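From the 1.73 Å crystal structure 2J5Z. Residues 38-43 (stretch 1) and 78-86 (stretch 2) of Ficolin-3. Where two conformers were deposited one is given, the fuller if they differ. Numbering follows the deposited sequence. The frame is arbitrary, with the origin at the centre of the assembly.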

ATOM      1  N   ALA A  38      16.469   8.221  10.030  1.00 20.95           N
ATOM      2  CA  ALA A  38      15.762   7.781   8.825  1.00 20.75           C
ATOM      3  C   ALA A  38      14.285   8.081   8.961  1.00 20.32           C
ATOM      4  O   ALA A  38      13.693   7.873  10.017  1.00 19.82           O
ATOM      5  CB  ALA A  38      15.974   6.296   8.578  1.00 22.56           C
ATOM      6  N   LEU A  39      13.681   8.554   7.877  1.00 19.12           N
ATOM      7  CA  LEU A  39      12.272   8.918   7.908  1.00 18.56           C
ATOM      8  C   LEU A  39      11.591   8.341   6.675  1.00 17.45           C
ATOM      9  O   LEU A  39      12.031   8.624   5.575  1.00 17.73           O
ATOM     10  CB  LEU A  39      12.152  10.444   7.864  1.00 18.24           C
ATOM     11  CG  LEU A  39      10.745  11.050   7.784  1.00 19.49           C
ATOM     12  CD1 LEU A  39       9.957  10.754   9.028  1.00 19.85           C
ATOM     13  CD2 LEU A  39      10.791  12.553   7.508  1.00 20.64           C
ATOM     14  N   PRO A  40      10.540   7.518   6.858  1.00 16.99           N
ATOM     15  CA  PRO A  40       9.751   7.095   5.690  1.00 16.13           C
ATOM     16  C   PRO A  40       8.928   8.267   5.166  1.00 15.28           C
ATOM     17  O   PRO A  40       8.297   8.984   5.948  1.00 14.19           O
ATOM     18  CB  PRO A  40       8.810   6.019   6.261  1.00 16.82           C
ATOM     19  CG  PRO A  40       9.358   5.703   7.632  1.00 16.61           C
ATOM     20  CD  PRO A  40      10.009   6.943   8.102  1.00 17.40           C
ATOM     21  N   VAL A  41       8.920   8.449   3.847  1.00 14.10           N
ATOM     22  CA  VAL A  41       8.153   9.520   3.218  1.00 13.22           C
ATOM     23  C   VAL A  41       7.597   8.991   1.911  1.00 13.09           C
ATOM     24  O   VAL A  41       8.160   8.058   1.332  1.00 14.29           O
ATOM     25  CB  VAL A  41       9.040  10.750   2.854  1.00 14.03           C
ATOM     26  CG1 VAL A  41       9.713  11.331   4.106  1.00 15.00           C
ATOM     27  CG2 VAL A  41      10.065  10.345   1.822  1.00 14.07           C
ATOM     28  N   PHE A  42       6.501   9.590   1.456  1.00 12.84           N
ATOM     29  CA  PHE A  42       5.933   9.253   0.150  1.00 12.45           C
ATOM     30  C   PHE A  42       6.488  10.173  -0.907  1.00 12.48           C
ATOM     31  O   PHE A  42       6.316  11.395  -0.819  1.00 13.84           O
ATOM     32  CB  PHE A  42       4.408   9.347   0.159  1.00 12.37           C
ATOM     33  CG  PHE A  42       3.782   8.833  -1.104  1.00 13.36           C
ATOM     34  CD1 PHE A  42       3.435   7.489  -1.220  1.00 13.79           C
ATOM     35  CD2 PHE A  42       3.572   9.675  -2.182  1.00 13.87           C
ATOM     36  CE1 PHE A  42       2.875   6.997  -2.386  1.00 13.07           C
ATOM     37  CE2 PHE A  42       3.012   9.183  -3.369  1.00 14.30           C
ATOM     38  CZ  PHE A  42       2.660   7.840  -3.454  1.00 14.60           C
ATOM     39  N   CYS A  43       7.172   9.592  -1.896  1.00 13.15           N
ATOM     40  CA  CYS A  43       7.706  10.370  -3.015  1.00 13.20           C
ATOM     41  C   CYS A  43       6.799  10.191  -4.217  1.00 14.80           C
ATOM     42  O   CYS A  43       6.507   9.055  -4.605  1.00 14.47           O
ATOM     43  CB  CYS A  43       9.092   9.882  -3.397  1.00 14.97           C
ATOM     44  SG  CYS A  43      10.370  10.166  -2.152  1.00 16.94           S
ATOM     45  N   ASN A  78      -1.987   6.792   8.191  0.50 14.05           N
ATOM     46  CA  ASN A  78      -1.695   5.477   7.615  0.50 15.31           C
ATOM     47  C   ASN A  78      -1.030   5.619   6.245  0.50 15.21           C
ATOM     48  O   ASN A  78      -1.546   6.326   5.375  0.50 14.35           O
ATOM     49  CB  ASN A  78      -2.990   4.658   7.504  0.50 15.38           C
ATOM     50  CG  ASN A  78      -2.744   3.184   7.167  0.50 16.77           C
ATOM     51  OD1 ASN A  78      -1.965   2.856   6.274  0.50 17.05           O
ATOM     52  ND2 ASN A  78      -3.421   2.290   7.889  0.50 15.97           N
ATOM     53  N   GLN A  79       0.113   4.954   6.064  1.00 15.79           N
ATOM     54  CA  GLN A  79       0.866   5.002   4.792  1.00 15.94           C
ATOM     55  C   GLN A  79      -0.008   4.742   3.551  1.00 17.20           C
ATOM     56  O   GLN A  79       0.173   5.371   2.504  1.00 16.92           O
ATOM     57  CB  GLN A  79       2.038   4.016   4.814  1.00 16.80           C
ATOM     58  CG  GLN A  79       3.191   4.477   5.737  1.00 16.50           C
ATOM     59  CD  GLN A  79       4.392   3.556   5.697  1.00 18.31           C
ATOM     60  OE1 GLN A  79       4.531   2.739   4.795  1.00 19.74           O
ATOM     61  NE2 GLN A  79       5.266   3.679   6.681  1.00 20.38           N
ATOM     62  N   GLU A  80      -0.966   3.836   3.699  1.00 18.01           N
ATOM     63  CA  GLU A  80      -1.829   3.395   2.594  1.00 20.18           C
ATOM     64  C   GLU A  80      -2.868   4.440   2.212  1.00 20.16           C
ATOM     65  O   GLU A  80      -3.453   4.392   1.114  1.00 20.23           O
ATOM     66  CB  GLU A  80      -2.565   2.127   3.045  1.00 21.90           C
ATOM     67  CG  GLU A  80      -3.340   1.390   1.987  0.50 24.62           C
ATOM     68  CD  GLU A  80      -4.135   0.237   2.581  0.50 25.57           C
ATOM     69  OE1 GLU A  80      -4.770   0.435   3.642  0.50 26.10           O
ATOM     70  OE2 GLU A  80      -4.118  -0.863   1.990  0.50 27.47           O
ATOM     71  N   SER A  81      -3.126   5.376   3.121  1.00 18.91           N
ATOM     72  CA  SER A  81      -4.201   6.328   2.898  1.00 18.77           C
ATOM     73  C   SER A  81      -3.818   7.734   3.352  1.00 19.04           C
ATOM     74  O   SER A  81      -2.932   8.369   2.766  1.00 21.16           O
ATOM     75  CB  SER A  81      -5.510   5.848   3.554  1.00 18.28           C
ATOM     76  OG  SER A  81      -5.443   5.783   4.974  1.00 17.79           O
ATOM     77  N   GLU A  82      -4.454   8.197   4.417  1.00 17.43           N
ATOM     78  CA  GLU A  82      -4.353   9.593   4.831  1.00 15.69           C
ATOM     79  C   GLU A  82      -3.307   9.782   5.922  1.00 14.97           C
ATOM     80  O   GLU A  82      -3.172   8.933   6.804  1.00 14.24           O
ATOM     81  CB  GLU A  82      -5.712  10.064   5.321  1.00 16.47           C
ATOM     82  CG  GLU A  82      -6.819   9.860   4.297  1.00 16.46           C
ATOM     83  CD  GLU A  82      -8.139  10.428   4.771  1.00 17.99           C
ATOM     84  OE1 GLU A  82      -8.474  10.244   5.956  1.00 19.49           O
ATOM     85  OE2 GLU A  82      -8.819  11.090   3.966  1.00 17.87           O
ATOM     86  N   PHE A  83      -2.561  10.889   5.854  1.00 13.72           N
ATOM     87  CA  PHE A  83      -1.555  11.163   6.880  1.00 12.42           C
ATOM     88  C   PHE A  83      -1.130  12.624   6.946  1.00 12.54           C
ATOM     89  O   PHE A  83      -1.404  13.413   6.035  1.00 11.66           O
ATOM     90  CB  PHE A  83      -0.301  10.308   6.647  1.00 13.70           C
ATOM     91  CG  PHE A  83       0.349  10.551   5.321  1.00 13.39           C
ATOM     92  CD1 PHE A  83       1.273  11.577   5.162  1.00 14.90           C
ATOM     93  CD2 PHE A  83       0.037   9.748   4.225  1.00 12.71           C
ATOM     94  CE1 PHE A  83       1.863  11.799   3.937  1.00 14.57           C
ATOM     95  CE2 PHE A  83       0.630   9.956   3.008  1.00 14.93           C
ATOM     96  CZ  PHE A  83       1.534  10.983   2.846  1.00 13.22           C
ATOM     97  N   TRP A  84      -0.475  12.960   8.057  1.00 11.19           N
ATOM     98  CA  TRP A  84       0.270  14.211   8.218  1.00 10.94           C
ATOM     99  C   TRP A  84       1.684  13.797   8.634  1.00 10.54           C
ATOM    100  O   TRP A  84       1.857  13.110   9.642  1.00 11.23           O
ATOM    101  CB  TRP A  84      -0.382  15.076   9.307  1.00 10.97           C
ATOM    102  CG  TRP A  84       0.380  16.334   9.606  1.00 12.67           C
ATOM    103  CD1 TRP A  84       1.254  16.548  10.640  1.00 12.05           C
ATOM    104  CD2 TRP A  84       0.342  17.548   8.848  1.00 11.68           C
ATOM    105  NE1 TRP A  84       1.755  17.836  10.572  1.00 12.69           N
ATOM    106  CE2 TRP A  84       1.201  18.469   9.487  1.00 12.03           C
ATOM    107  CE3 TRP A  84      -0.355  17.951   7.703  1.00 12.14           C
ATOM    108  CZ2 TRP A  84       1.398  19.772   9.004  1.00 10.57           C
ATOM    109  CZ3 TRP A  84      -0.164  19.251   7.226  1.00 13.37           C
ATOM    110  CH2 TRP A  84       0.702  20.139   7.874  1.00 12.30           C
ATOM    111  N   LEU A  85       2.706  14.207   7.883  1.00 10.44           N
ATOM    112  CA  LEU A  85       4.058  13.690   8.104  1.00 10.40           C
ATOM    113  C   LEU A  85       4.617  14.074   9.478  1.00 11.11           C
ATOM    114  O   LEU A  85       5.399  13.321  10.069  1.00 11.30           O
ATOM    115  CB  LEU A  85       5.010  14.213   7.018  1.00 11.19           C
ATOM    116  CG  LEU A  85       6.430  13.653   7.037  1.00 12.31           C
ATOM    117  CD1 LEU A  85       6.454  12.151   6.772  1.00 13.44           C
ATOM    118  CD2 LEU A  85       7.268  14.398   5.977  1.00 13.25           C
ATOM    119  N   GLY A  86       4.214  15.247   9.966  1.00 11.82           N
ATOM    120  CA  GLY A  86       4.652  15.751  11.269  1.00 12.06           C
ATOM    121  C   GLY A  86       5.413  17.062  11.194  1.00 13.26           C
ATOM    122  O   GLY A  86       6.305  17.228  10.374  1.00 12.51           O
TER

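Leu85 lies at the centre of this contact, pointing toward the strand 38-43 and losing more surface to it than any other residue of its stretch. Its forked end suits the place, because both methyls pack against the apolar side chains of Leu39 and Val41: CD2 of Leu85 lies 4.3 Å from CD2 of Leu39, and CD1 of Leu85 is 4.3 Å from CG1 of Val41 and 3.8 Å from the backbone O of Pro40. Leu39 sets out sideways, but with chi1 in the t well its end comes nearer to Leu85. Val41 directs its CA-to-CB bond away and offers only a modest area, with CG1 as its nearest side-chain atom.

A second apolar contact joins two aromatic residues that both point toward the opposing stretch. CZ of Phe83 comes within 4.3 Å of CB of Phe42; the approach to the Phe83 ring is oblique, and a long, flat side chain serves well to span the gap between backbones.

At the polar edge, Gln79 starts sideways and extends its end to Pro40, where NE2 of Gln79 stands 4.3 Å from CB of Pro40. This is simple packing: NE2 finds its hydrogen bond elsewhere in the structure. Indeed no hydrogen bond crosses the contact. The turn from Asn78 to Ser81 carrying Gln79 is held internally, with Ser81 N donating to Asn78 O at 2.9 Å.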